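Enoyl-CoA hydratase (Mycobacterium avium subsp. paratuberculosis, PDB 4LK5) probably catalyses the reversible addition of water to the double bond of enoyl-CoA thioesters, as a member of the crotonase-like enoyl-CoA hydratase/isomerase family. Local coordinates at residues C[44-49]-C[71-76]; C[80-85]-C[226-231]; C[154-159]-C[200-205]; C[48-53]-C[65-70]; C[191-196]-C[206-211]. One frame throughout, in Å; residues are numbered along the deposited sequence.

From the N terminus, interactions 4 and 1 both start on strand 45-50 and return to it from helix 61-76, closing short loops within one beta-alpha-beta unit and sharing V48 and T49. Strand 82-87, the last element of that unit, opens interaction 2, which closes a long loop on helix 217-233. Nested inside this loop, interactions 3 and 5 cross one another, their segments alternating along the chain, and both use helix 202-208. Interactions 1, 2, 3 and 4 all reach the six-stranded sheet. Interaction 2 touches interaction 3 through V227 and L155, whereas interaction 5 lies on the side of the chain's centre opposite to interactions 1 and 4.

Interaction 1. Residues C[44-49]-C[71-76]; sequences GVFSVT and MEYAAT
F46 and V48 of strand 45-49 face helix 71-76, whose axis passes 10.5 Å from that of the strand and runs almost exactly against it, at 178°. The backbones come nearest at F46 and A74, with their CA atoms 7.6 Å apart. The main event is a CH-pi contact: A74 CB sits over one face of the F46 ring, 3.9 Å from its centroid and only 11° off the ring normal. F46 has its CG trans to the backbone N, which throws the ring out from the sheet and lays that face under the methyl. The same ring reaches Y73 differently. F46 CE1 lies close to the plane of the Y73 ring, at its edge, 3.9 Å from Y73 CD2. Two residues along the strand, V48 meets selenomethionine M71. The CB of M71 leaves its helix away from the strand, but a bend at chi2 (-65°) swings the terminal methyl back, so that M71 CE lies 3.9 Å from V48 CG2, with V48 CB and CG1 only slightly farther. The selenomethionine also packs on V83 and I85 of the next strand and on L121 of helix 113-127, placing it between the sheet and that helix. At the end of the segment T76 OG1 donates to Y73 O at 2.9 Å, in the carbonyl plane and on a lone pair; Y73 O also accepts from T76 N. No hydrogen bond joins strand to helix: the pair is held by apolar burial and close fit, a methyl on an aromatic face and a flexible methyl on a branched side chain.

Interaction 2. Residues C[80-85]-C[226-231]; sequences VKVVRI and KVIARL
V82 is the first residue of segment 80-85 to touch helix 226-231, and its CA lies 6.9 Å from that of L231. With V82 CG1 trans to the backbone N (chi1 -176°), CG2 falls beside that nitrogen and packs on L231 CB at 3.8 Å, the two side chains crossing at about a right angle. The same methyl, V82 CG2, also lies 4.3 Å from the backbone oxygen I228 O. CG1 faces the tip of I228 more loosely, V82 CG1 and I228 CD1 being 4.5 Å apart. V83 points to the other face of the sheet, where it meets F46. R84 comes round to the helix again and offers the aliphatic start of its chain: R84 CG lies 4.4 Å from I228 CD1. The delta methyl of I228 therefore spans two strand positions that share a face of the sheet, V82 and R84. I85 again faces the opposite side. I228 and L231 lie three residues apart on the helix and so present neighbouring positions on one flank; R230 N to K226 O, at 2.9 Å, is one of the bonds that keep this turn regular. The helix runs against strand 82-85 at 157°, with the axes 9.3 Å apart. On the next strand V133 touches both V82 and L231, and V45 of strand 45-50 reaches I228. L231 also packs on L196 of the second subunit, and R230 NH2 hydrogen-bonds to P197 O of that subunit. Helix 217-233 thus lies on one face of strand 82-87, while helix 61-76 packs on the other.

Interaction 3. Residues C[154-159]-C[200-205]; sequences VLASEN and LPAAEA
Van der Waals packing around one methyl makes this contact, and A202 supplies it. A202 CB meets A156 CB at 4.1 Å, a methyl against a methyl, and stands 4.3 Å from the backbone carbon E158 CA. The backbone carbonyl oxygen S157 O also lies against A202 CB, at 3.2 Å. The backbones approach most closely at E158 and A202, whose CA atoms are 5.7 Å apart; the A202 methyl stands between them, while the CB of E158 is directed to the side. Hydrogen bonds do not cross between the segments but shape each of them from within. S157 points its CB away from A202, and its OG accepts from the backbone N of N159 at 2.8 Å, with an N-H...O angle of 155°. This is an ST turn, which bends the chain as it leaves strand 154-157. On the other side, A205 N donates to P201 O at 2.9 Å, where the short strand 200-201 gives way to helix 202-208; E204 N to the same oxygen is a weaker bond. Beyond the pair, V214 of strand 213-215 touches both A202 and E158. The backbone of A156 bonds to A213 on that strand, and S157 packs on A217 and F220 of helix 217-233. Helix 202-208 therefore lies beside the end of strand 153-157, next to strand 213-215, which is outermost in the six-stranded sheet within this chain.

Interaction 4. Residues C[48-53]-C[65-70]; sequences VTINRP and TGIADA
I67 and A70 meet V48 and I50 in an entirely apolar first shell. V48 CG1 lies 4.2 Å from I67 CG1, the nearest approach of the set, while its other methyl turns to the helix one turn on: V48 CG2 stands 4.4 Å from A70 CB. V48 is thus forked, one branch to each of two helix residues three apart. I67 does not aim its CB straight at the strand, but with CG1 trans to the carbonyl carbon (chi1 -63°) its chain bends inward, and I67 CD1 comes to I50 CG1 at 4.4 Å. Beneath these groups the strand and helix segments run antiparallel, at 176° and 10.0 Å between axes, and the CA atoms of V48 and I67 are 7.2 Å apart. In the next shell, the backbone of V48 is tied to R84 and G86 on strand 82-87, which fixes its place in the sheet. L121 of helix 113-127 backs I67, and N57 and L59 close around I50. Polar bonds tie helix 61-76 to helix 113-127: T65 OG1 bonds to E117 OE1, and D69 OD1 forms a salt bridge with R120. The contact is one layer of a beta-alpha-beta unit. With aliphatic groups alone meeting, and at distances of 4.2 Å or more, cohesion here rests on burial of aliphatic side chains rather than on any directional bond.

Interaction 5. Residues C[191-196]-C[206-211]; sequences MQMALL and LAWGLV
A Met-aromatic contact between selenomethionine M193 and W208 joins the end of helix 187-195 to helix 202-208, the two elements linked by the short strand 200-201. A Schellman motif closes the second helix: G209 has positive phi (85°), its N bonds back to L206 O at 3.1 Å, and L210 N probably bonds to A205 O at 2.9 Å. W208 is met along the rim of its indole. M193 CG lies at that edge, in the ring plane, 3.7 Å from W208 CZ3, and the two side chains slide past each other in opposite directions. Q192, its chain extended, reaches the neighbouring corner, with Q192 CD 4.0 Å from W208 CH2 and the amide plane steeply turned, 75° from that of the indole. R189 of the same chain makes a cation-pi contact with W208, and V185 of helix 177-185 touches both W208 and L210. Q192 further packs on T212 of the third subunit, so the site borders an interface of the trimer. No hydrogen bond crosses between the segments. The selenium serves two partners: M193 SE sits 4.4 Å from L210 CD2 and 5.2 Å from the centroid of the W208 six-membered ring, 80° off its normal.

Interaction 1. Residues C[44-49]-C[71-76]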
# COMPACT_ATOMS: atom_id res chain seq x y z
N GLY C 44 -22.75 -15.77 -19.76
CA GLY C 44 -21.98 -14.55 -19.50
C GLY C 44 -20.67 -14.72 -18.74
O GLY C 44 -20.05 -13.74 -18.34
N VAL C 45 -20.24 -15.97 -18.61
CA VAL C 45 -19.08 -16.35 -17.83
C VAL C 45 -17.99 -16.96 -18.72
O VAL C 45 -18.14 -18.05 -19.28
CB VAL C 45 -19.48 -17.36 -16.76
CG1 VAL C 45 -18.30 -17.73 -15.85
CG2 VAL C 45 -20.63 -16.78 -15.94
N PHE C 46 -16.89 -16.25 -18.80
CA PHE C 46 -15.82 -16.57 -19.71
C PHE C 46 -14.78 -17.20 -18.83
O PHE C 46 -14.21 -16.52 -17.97
CB PHE C 46 -15.36 -15.26 -20.31
CG PHE C 46 -14.40 -15.38 -21.43
CD1 PHE C 46 -14.86 -15.48 -22.74
CD2 PHE C 46 -13.04 -15.29 -21.20
CE1 PHE C 46 -13.95 -15.55 -23.79
CE2 PHE C 46 -12.13 -15.36 -22.24
CZ PHE C 46 -12.58 -15.49 -23.53
N SER C 47 -14.59 -18.51 -18.97
CA SER C 47 -13.58 -19.21 -18.18
C SER C 47 -12.38 -19.45 -19.03
O SER C 47 -12.47 -19.60 -20.24
CB SER C 47 -14.06 -20.55 -17.60
OG SER C 47 -15.34 -20.46 -17.00
N VAL C 48 -11.24 -19.50 -18.37
CA VAL C 48 -9.99 -19.67 -19.03
C VAL C 48 -9.22 -20.60 -18.12
O VAL C 48 -8.93 -20.25 -16.98
CB VAL C 48 -9.31 -18.30 -19.23
CG1 VAL C 48 -7.85 -18.47 -19.59
CG2 VAL C 48 -10.00 -17.51 -20.34
N THR C 49 -8.91 -21.79 -18.61
CA THR C 49 -8.38 -22.81 -17.76
C THR C 49 -7.15 -23.46 -18.39
O THR C 49 -7.23 -24.09 -19.44
CB THR C 49 -9.48 -23.83 -17.44
OG1 THR C 49 -10.69 -23.12 -17.12
CG2 THR C 49 -9.07 -24.74 -16.27
N MSE C 71 -8.01 -12.94 -23.49
CA MSE C 71 -8.35 -11.77 -22.68
C MSE C 71 -8.69 -10.61 -23.60
O MSE C 71 -9.68 -9.91 -23.39
CB MSE C 71 -7.25 -11.37 -21.70
CG MSE C 71 -7.00 -12.46 -20.68
SE MSE C 71 -8.59 -12.70 -19.56
CE MSE C 71 -8.06 -14.45 -18.89
N GLU C 72 -7.92 -10.41 -24.66
CA GLU C 72 -8.28 -9.37 -25.63
C GLU C 72 -9.67 -9.63 -26.27
O GLU C 72 -10.51 -8.72 -26.30
CB GLU C 72 -7.21 -9.19 -26.69
CG GLU C 72 -5.93 -8.58 -26.15
CD GLU C 72 -4.90 -8.38 -27.23
OE1 GLU C 72 -4.95 -9.14 -28.23
OE2 GLU C 72 -4.04 -7.49 -27.10
N TYR C 73 -9.92 -10.87 -26.72
CA TYR C 73 -11.23 -11.22 -27.28
C TYR C 73 -12.39 -10.85 -26.35
O TYR C 73 -13.41 -10.31 -26.77
CB TYR C 73 -11.33 -12.71 -27.60
CG TYR C 73 -12.70 -13.05 -28.05
CD1 TYR C 73 -13.18 -12.58 -29.29
CD2 TYR C 73 -13.57 -13.77 -27.23
CE1 TYR C 73 -14.47 -12.84 -29.71
CE2 TYR C 73 -14.86 -14.06 -27.65
CZ TYR C 73 -15.31 -13.59 -28.88
OH TYR C 73 -16.60 -13.85 -29.29
N ALA C 74 -12.22 -11.15 -25.07
CA ALA C 74 -13.26 -10.96 -24.08
C ALA C 74 -13.63 -9.50 -23.81
O ALA C 74 -14.68 -9.23 -23.22
CB ALA C 74 -12.85 -11.64 -22.80
N ALA C 75 -12.76 -8.56 -24.20
CA ALA C 75 -13.08 -7.13 -24.07
C ALA C 75 -14.08 -6.67 -25.11
O ALA C 75 -14.80 -5.71 -24.87
CB ALA C 75 -11.81 -6.29 -24.16
N THR C 76 -14.09 -7.34 -26.27
CA THR C 76 -14.97 -6.98 -27.40
C THR C 76 -16.37 -7.57 -27.21
O THR C 76 -17.38 -6.92 -27.45
CB THR C 76 -14.40 -7.43 -28.80
OG1 THR C 76 -14.52 -8.86 -28.99
CG2 THR C 76 -12.95 -7.01 -28.96

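Interaction 2. Residues C[80-85]-C[226-231]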
# COMPACT_ATOMS: atom_id res chain seq x y z
N VAL C 80 -19.99 -11.27 -22.62
CA VAL C 80 -19.12 -11.52 -21.47
C VAL C 80 -19.49 -10.55 -20.36
O VAL C 80 -19.61 -9.34 -20.60
CB VAL C 80 -17.63 -11.42 -21.87
CG1 VAL C 80 -16.73 -11.33 -20.65
CG2 VAL C 80 -17.24 -12.62 -22.73
N LYS C 81 -19.72 -11.09 -19.15
CA LYS C 81 -19.96 -10.24 -17.96
C LYS C 81 -18.92 -10.44 -16.86
O LYS C 81 -18.62 -9.50 -16.14
CB LYS C 81 -21.34 -10.47 -17.39
CG LYS C 81 -22.48 -10.14 -18.36
CD LYS C 81 -23.06 -8.76 -18.10
CE LYS C 81 -24.48 -8.59 -18.64
NZ LYS C 81 -25.24 -7.54 -17.91
N VAL C 82 -18.40 -11.66 -16.71
CA VAL C 82 -17.40 -11.98 -15.69
C VAL C 82 -16.41 -12.88 -16.34
O VAL C 82 -16.78 -13.58 -17.27
CB VAL C 82 -17.99 -12.75 -14.50
CG1 VAL C 82 -16.95 -12.99 -13.39
CG2 VAL C 82 -19.19 -12.01 -13.93
N VAL C 83 -15.16 -12.88 -15.86
CA VAL C 83 -14.08 -13.66 -16.43
C VAL C 83 -13.34 -14.43 -15.31
O VAL C 83 -13.04 -13.87 -14.26
CB VAL C 83 -13.10 -12.72 -17.19
CG1 VAL C 83 -11.84 -13.47 -17.65
CG2 VAL C 83 -13.77 -12.05 -18.38
N ARG C 84 -13.10 -15.72 -15.48
CA ARG C 84 -12.36 -16.46 -14.47
C ARG C 84 -11.18 -17.15 -15.10
O ARG C 84 -11.34 -17.78 -16.12
CB ARG C 84 -13.21 -17.48 -13.72
CG ARG C 84 -14.44 -18.01 -14.44
CD ARG C 84 -14.55 -19.54 -14.42
NE ARG C 84 -14.60 -20.17 -13.10
CZ ARG C 84 -13.67 -20.99 -12.61
NH1 ARG C 84 -12.58 -21.30 -13.31
NH2 ARG C 84 -13.82 -21.52 -11.40
N ILE C 85 -10.02 -17.02 -14.46
CA ILE C 85 -8.83 -17.77 -14.87
C ILE C 85 -8.60 -18.77 -13.79
O ILE C 85 -8.74 -18.45 -12.61
CB ILE C 85 -7.49 -16.99 -14.82
CG1 ILE C 85 -7.69 -15.51 -14.60
CG2 ILE C 85 -6.64 -17.30 -16.06
CD1 ILE C 85 -8.33 -14.83 -15.76
N LYS C 226 -20.52 -19.16 -5.86
CA LYS C 226 -21.31 -18.06 -5.26
C LYS C 226 -20.79 -16.65 -5.64
O LYS C 226 -21.59 -15.76 -5.94
CB LYS C 226 -21.38 -18.21 -3.73
CG LYS C 226 -22.33 -19.31 -3.27
CD LYS C 226 -22.01 -19.77 -1.85
CE LYS C 226 -22.53 -21.18 -1.63
NZ LYS C 226 -21.76 -21.93 -0.60
N VAL C 227 -19.47 -16.48 -5.61
CA VAL C 227 -18.84 -15.19 -5.89
C VAL C 227 -19.01 -14.88 -7.36
O VAL C 227 -19.39 -13.78 -7.73
CB VAL C 227 -17.36 -15.18 -5.46
CG1 VAL C 227 -16.61 -14.00 -6.06
CG2 VAL C 227 -17.25 -15.12 -3.93
N ILE C 228 -18.82 -15.88 -8.20
CA ILE C 228 -19.10 -15.72 -9.65
C ILE C 228 -20.53 -15.29 -9.92
O ILE C 228 -20.78 -14.41 -10.69
CB ILE C 228 -18.85 -17.04 -10.45
CG1 ILE C 228 -17.40 -17.54 -10.31
CG2 ILE C 228 -19.20 -16.83 -11.91
CD1 ILE C 228 -16.36 -16.54 -10.76
N ALA C 229 -21.48 -15.94 -9.26
CA ALA C 229 -22.91 -15.71 -9.52
C ALA C 229 -23.31 -14.31 -9.05
O ALA C 229 -23.95 -13.59 -9.78
CB ALA C 229 -23.75 -16.80 -8.85
N ARG C 230 -22.93 -13.94 -7.83
CA ARG C 230 -23.14 -12.56 -7.30
C ARG C 230 -22.64 -11.42 -8.23
O ARG C 230 -23.30 -10.38 -8.41
CB ARG C 230 -22.47 -12.45 -5.93
CG ARG C 230 -22.35 -11.03 -5.42
CD ARG C 230 -21.82 -10.94 -3.99
NE ARG C 230 -21.97 -9.57 -3.49
CZ ARG C 230 -21.49 -9.11 -2.32
NH1 ARG C 230 -20.81 -9.92 -1.52
NH2 ARG C 230 -21.70 -7.85 -1.97
N LEU C 231 -21.48 -11.66 -8.84
CA LEU C 231 -20.94 -10.77 -9.86
C LEU C 231 -21.75 -10.83 -11.13
O LEU C 231 -21.96 -9.80 -11.77
CB LEU C 231 -19.49 -11.15 -10.19
CG LEU C 231 -18.49 -10.96 -9.05
CD1 LEU C 231 -17.16 -11.61 -9.42
CD2 LEU C 231 -18.34 -9.48 -8.69

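Interaction 3. Residues C[154-159]-C[200-205]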
# COMPACT_ATOMS: atom_id res chain seq x y z
N VAL C 154 -9.24 -12.11 -6.18
CA VAL C 154 -8.46 -13.33 -6.05
C VAL C 154 -9.04 -14.21 -4.94
O VAL C 154 -8.99 -13.86 -3.78
CB VAL C 154 -6.98 -13.00 -5.81
CG1 VAL C 154 -6.12 -14.26 -5.84
CG2 VAL C 154 -6.51 -12.03 -6.85
N LEU C 155 -9.60 -15.35 -5.34
CA LEU C 155 -10.16 -16.34 -4.43
C LEU C 155 -9.17 -17.48 -4.28
O LEU C 155 -8.75 -18.07 -5.25
CB LEU C 155 -11.46 -16.87 -4.99
CG LEU C 155 -12.78 -16.06 -4.84
CD1 LEU C 155 -12.61 -14.62 -4.46
CD2 LEU C 155 -13.62 -16.18 -6.09
N ALA C 156 -8.79 -17.76 -3.04
CA ALA C 156 -7.86 -18.80 -2.74
C ALA C 156 -8.46 -19.91 -1.83
O ALA C 156 -9.32 -19.66 -0.98
CB ALA C 156 -6.64 -18.20 -2.09
N SER C 157 -8.02 -21.14 -2.09
CA SER C 157 -8.18 -22.28 -1.20
C SER C 157 -7.18 -22.21 -0.05
O SER C 157 -6.07 -21.68 -0.19
CB SER C 157 -7.90 -23.57 -1.97
OG SER C 157 -7.71 -24.66 -1.08
N GLU C 158 -7.55 -22.79 1.09
CA GLU C 158 -6.57 -22.95 2.16
C GLU C 158 -5.37 -23.78 1.69
O GLU C 158 -4.29 -23.65 2.25
CB GLU C 158 -7.21 -23.51 3.43
CG GLU C 158 -8.05 -22.44 4.11
CD GLU C 158 -8.39 -22.73 5.56
OE1 GLU C 158 -8.98 -23.79 5.82
OE2 GLU C 158 -8.09 -21.85 6.41
N ASN C 159 -5.54 -24.59 0.64
CA ASN C 159 -4.42 -25.35 0.04
C ASN C 159 -3.43 -24.51 -0.77
O ASN C 159 -2.29 -24.91 -0.97
CB ASN C 159 -4.94 -26.47 -0.88
CG ASN C 159 -5.49 -27.66 -0.09
OD1 ASN C 159 -5.35 -27.74 1.14
ND2 ASN C 159 -6.13 -28.59 -0.80
N LEU C 200 4.19 -18.54 0.51
CA LEU C 200 3.31 -17.73 1.34
C LEU C 200 1.90 -18.37 1.34
O LEU C 200 1.21 -18.28 0.33
CB LEU C 200 3.24 -16.29 0.80
CG LEU C 200 2.35 -15.42 1.68
CD1 LEU C 200 3.16 -14.77 2.77
CD2 LEU C 200 1.64 -14.36 0.86
N PRO C 201 1.48 -18.98 2.47
CA PRO C 201 0.15 -19.65 2.48
C PRO C 201 -1.04 -18.69 2.45
O PRO C 201 -1.04 -17.62 3.09
CB PRO C 201 0.14 -20.46 3.79
CG PRO C 201 1.07 -19.70 4.69
CD PRO C 201 2.12 -19.02 3.80
N ALA C 202 -2.05 -19.12 1.72
CA ALA C 202 -3.26 -18.37 1.49
C ALA C 202 -3.64 -17.53 2.68
O ALA C 202 -3.89 -16.33 2.56
CB ALA C 202 -4.39 -19.33 1.18
N ALA C 203 -3.70 -18.16 3.84
CA ALA C 203 -4.28 -17.51 4.96
C ALA C 203 -3.43 -16.28 5.30
O ALA C 203 -3.97 -15.24 5.60
CB ALA C 203 -4.41 -18.48 6.14
N GLU C 204 -2.10 -16.40 5.21
CA GLU C 204 -1.18 -15.27 5.49
C GLU C 204 -1.25 -14.25 4.35
O GLU C 204 -1.06 -13.06 4.56
CB GLU C 204 0.24 -15.79 5.64
CG GLU C 204 1.23 -14.92 6.41
CD GLU C 204 2.58 -15.63 6.62
OE1 GLU C 204 3.64 -14.95 6.65
OE2 GLU C 204 2.59 -16.89 6.76
N ALA C 205 -1.57 -14.72 3.15
CA ALA C 205 -1.86 -13.82 2.05
C ALA C 205 -3.15 -12.97 2.24
O ALA C 205 -3.22 -11.81 1.83
CB ALA C 205 -1.90 -14.61 0.75

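Interaction 4. Residues C[48-53]-C[65-70]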
# COMPACT_ATOMS: atom_id res chain seq x y z
N VAL C 48 -11.24 -19.50 -18.37
CA VAL C 48 -9.99 -19.67 -19.03
C VAL C 48 -9.22 -20.60 -18.12
O VAL C 48 -8.93 -20.25 -16.98
CB VAL C 48 -9.31 -18.30 -19.23
CG1 VAL C 48 -7.85 -18.47 -19.59
CG2 VAL C 48 -10.00 -17.51 -20.34
N THR C 49 -8.91 -21.79 -18.61
CA THR C 49 -8.38 -22.81 -17.76
C THR C 49 -7.15 -23.46 -18.39
O THR C 49 -7.23 -24.09 -19.44
CB THR C 49 -9.48 -23.83 -17.44
OG1 THR C 49 -10.69 -23.12 -17.12
CG2 THR C 49 -9.07 -24.74 -16.27
N ILE C 50 -6.01 -23.28 -17.73
CA ILE C 50 -4.74 -23.88 -18.16
C ILE C 50 -4.88 -25.37 -17.85
O ILE C 50 -5.52 -25.72 -16.86
CB ILE C 50 -3.52 -23.27 -17.41
CG1 ILE C 50 -3.47 -21.75 -17.58
CG2 ILE C 50 -2.21 -23.86 -17.92
CD1 ILE C 50 -2.44 -21.04 -16.70
N ASN C 51 -4.30 -26.22 -18.71
CA ASN C 51 -4.53 -27.67 -18.66
C ASN C 51 -3.27 -28.49 -18.90
O ASN C 51 -3.24 -29.44 -19.68
CB ASN C 51 -5.61 -28.06 -19.68
CG ASN C 51 -6.44 -29.25 -19.24
OD1 ASN C 51 -5.96 -30.12 -18.49
ND2 ASN C 51 -7.69 -29.30 -19.68
N ARG C 52 -2.22 -28.14 -18.21
CA ARG C 52 -0.99 -28.87 -18.27
C ARG C 52 -0.70 -29.44 -16.88
O ARG C 52 0.37 -29.21 -16.30
CB ARG C 52 0.08 -27.94 -18.82
CG ARG C 52 -0.23 -27.53 -20.27
CD ARG C 52 0.58 -26.34 -20.80
NE ARG C 52 1.98 -26.32 -20.40
CZ ARG C 52 2.93 -27.12 -20.88
NH1 ARG C 52 2.65 -28.05 -21.79
NH2 ARG C 52 4.19 -27.01 -20.44
N PRO C 53 -1.67 -30.21 -16.34
CA PRO C 53 -1.63 -30.65 -14.95
C PRO C 53 -0.31 -31.32 -14.61
O PRO C 53 0.33 -30.98 -13.62
CB PRO C 53 -2.80 -31.63 -14.84
CG PRO C 53 -3.17 -32.01 -16.23
CD PRO C 53 -2.80 -30.82 -17.07
N THR C 65 0.41 -16.87 -25.22
CA THR C 65 -0.22 -16.19 -26.36
C THR C 65 -1.74 -16.40 -26.39
O THR C 65 -2.49 -15.51 -26.80
CB THR C 65 0.42 -16.62 -27.70
OG1 THR C 65 1.80 -16.22 -27.71
CG2 THR C 65 -0.35 -16.01 -28.95
N GLY C 66 -2.18 -17.56 -25.91
CA GLY C 66 -3.58 -17.91 -25.95
C GLY C 66 -4.44 -17.15 -24.96
O GLY C 66 -5.51 -16.64 -25.32
N ILE C 67 -3.97 -17.10 -23.71
CA ILE C 67 -4.65 -16.38 -22.62
C ILE C 67 -4.69 -14.90 -22.99
O ILE C 67 -5.73 -14.25 -22.93
CB ILE C 67 -3.89 -16.56 -21.28
CG1 ILE C 67 -3.85 -18.02 -20.84
CG2 ILE C 67 -4.48 -15.72 -20.15
CD1 ILE C 67 -2.52 -18.39 -20.26
N ALA C 68 -3.55 -14.38 -23.42
CA ALA C 68 -3.51 -13.03 -23.93
C ALA C 68 -4.59 -12.81 -24.98
O ALA C 68 -5.40 -11.91 -24.82
CB ALA C 68 -2.12 -12.69 -24.46
N ASP C 69 -4.67 -13.67 -26.01
CA ASP C 69 -5.65 -13.48 -27.12
C ASP C 69 -7.08 -13.56 -26.60
O ASP C 69 -7.95 -12.74 -26.92
CB ASP C 69 -5.47 -14.55 -28.23
CG ASP C 69 -4.18 -14.34 -29.09
OD1 ASP C 69 -3.56 -13.27 -29.05
OD2 ASP C 69 -3.80 -15.27 -29.82
N ALA C 70 -7.32 -14.58 -25.80
CA ALA C 70 -8.57 -14.75 -25.09
C ALA C 70 -8.97 -13.52 -24.21
O ALA C 70 -10.16 -13.11 -24.19
CB ALA C 70 -8.47 -16.01 -24.23

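Interaction 5. Residues C[191-196]-C[206-211]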
# COMPACT_ATOMS: atom_id res chain seq x y z
N MSE C 191 9.21 -6.61 -1.57
CA MSE C 191 10.64 -6.78 -1.59
C MSE C 191 10.99 -8.08 -0.89
O MSE C 191 11.85 -8.81 -1.32
CB MSE C 191 11.15 -5.50 -0.94
CG MSE C 191 12.63 -5.28 -1.16
SE MSE C 191 13.08 -4.76 -3.00
CE MSE C 191 12.82 -2.82 -2.84
N GLN C 192 10.27 -8.42 0.14
CA GLN C 192 10.48 -9.68 0.82
C GLN C 192 10.13 -10.86 -0.07
O GLN C 192 10.87 -11.84 -0.14
CB GLN C 192 9.56 -9.70 2.03
CG GLN C 192 9.50 -10.96 2.85
CD GLN C 192 8.55 -10.81 4.02
OE1 GLN C 192 8.26 -9.70 4.49
NE2 GLN C 192 8.04 -11.92 4.48
N MSE C 193 8.97 -10.79 -0.73
CA MSE C 193 8.54 -11.88 -1.55
C MSE C 193 9.51 -12.06 -2.66
O MSE C 193 9.78 -13.18 -3.07
CB MSE C 193 7.18 -11.63 -2.15
CG MSE C 193 6.11 -11.86 -1.09
SE MSE C 193 4.31 -11.68 -1.93
CE MSE C 193 4.28 -13.41 -2.88
N ALA C 194 10.02 -10.95 -3.17
CA ALA C 194 10.87 -10.97 -4.36
C ALA C 194 12.31 -11.38 -4.04
O ALA C 194 12.90 -12.13 -4.78
CB ALA C 194 10.86 -9.60 -5.01
N LEU C 195 12.87 -10.83 -2.95
CA LEU C 195 14.26 -11.10 -2.61
C LEU C 195 14.45 -12.35 -1.75
O LEU C 195 15.53 -12.96 -1.77
CB LEU C 195 14.93 -9.92 -1.91
CG LEU C 195 15.15 -8.61 -2.68
CD1 LEU C 195 15.92 -7.65 -1.78
CD2 LEU C 195 15.89 -8.80 -4.00
N LEU C 196 13.43 -12.71 -0.98
CA LEU C 196 13.53 -13.84 -0.08
C LEU C 196 12.34 -14.71 -0.30
O LEU C 196 11.61 -15.03 0.63
CB LEU C 196 13.56 -13.38 1.37
CG LEU C 196 14.80 -12.59 1.72
CD1 LEU C 196 14.53 -11.73 2.95
CD2 LEU C 196 15.98 -13.53 1.92
N LEU C 206 -4.19 -13.55 2.82
CA LEU C 206 -5.38 -12.77 3.18
C LEU C 206 -5.02 -11.64 4.16
O LEU C 206 -5.41 -10.50 3.96
CB LEU C 206 -6.45 -13.67 3.79
CG LEU C 206 -7.87 -13.09 4.06
CD1 LEU C 206 -8.50 -12.50 2.82
CD2 LEU C 206 -8.79 -14.17 4.65
N ALA C 207 -4.26 -11.97 5.21
CA ALA C 207 -3.91 -11.00 6.25
C ALA C 207 -3.12 -9.86 5.67
O ALA C 207 -3.28 -8.72 6.09
CB ALA C 207 -3.10 -11.68 7.35
N TRP C 208 -2.25 -10.16 4.71
CA TRP C 208 -1.41 -9.16 4.04
C TRP C 208 -2.17 -8.21 3.10
O TRP C 208 -1.63 -7.19 2.70
CB TRP C 208 -0.36 -9.87 3.19
CG TRP C 208 0.85 -10.37 3.94
CD1 TRP C 208 0.95 -10.60 5.29
CD2 TRP C 208 2.11 -10.74 3.37
NE1 TRP C 208 2.21 -11.06 5.59
CE2 TRP C 208 2.94 -11.17 4.43
CE3 TRP C 208 2.62 -10.74 2.06
CZ2 TRP C 208 4.26 -11.59 4.23
CZ3 TRP C 208 3.91 -11.15 1.85
CH2 TRP C 208 4.73 -11.56 2.94
N GLY C 209 -3.39 -8.56 2.72
CA GLY C 209 -4.12 -7.86 1.65
C GLY C 209 -3.81 -8.33 0.24
O GLY C 209 -4.07 -7.61 -0.72
N LEU C 210 -3.27 -9.54 0.09
CA LEU C 210 -2.86 -10.02 -1.22
C LEU C 210 -3.98 -10.70 -1.97
O LEU C 210 -3.92 -10.79 -3.19
CB LEU C 210 -1.69 -11.02 -1.12
CG LEU C 210 -0.96 -11.47 -2.39
CD1 LEU C 210 -0.21 -10.30 -2.99
CD2 LEU C 210 0.05 -12.58 -2.13
N VAL C 211 -4.99 -11.22 -1.24
CA VAL C 211 -6.14 -11.88 -1.89
C VAL C 211 -7.46 -11.51 -1.27
O VAL C 211 -7.53 -10.99 -0.16
CB VAL C 211 -6.03 -13.42 -1.89
CG1 VAL C 211 -4.70 -13.86 -2.48
CG2 VAL C 211 -6.20 -13.99 -0.49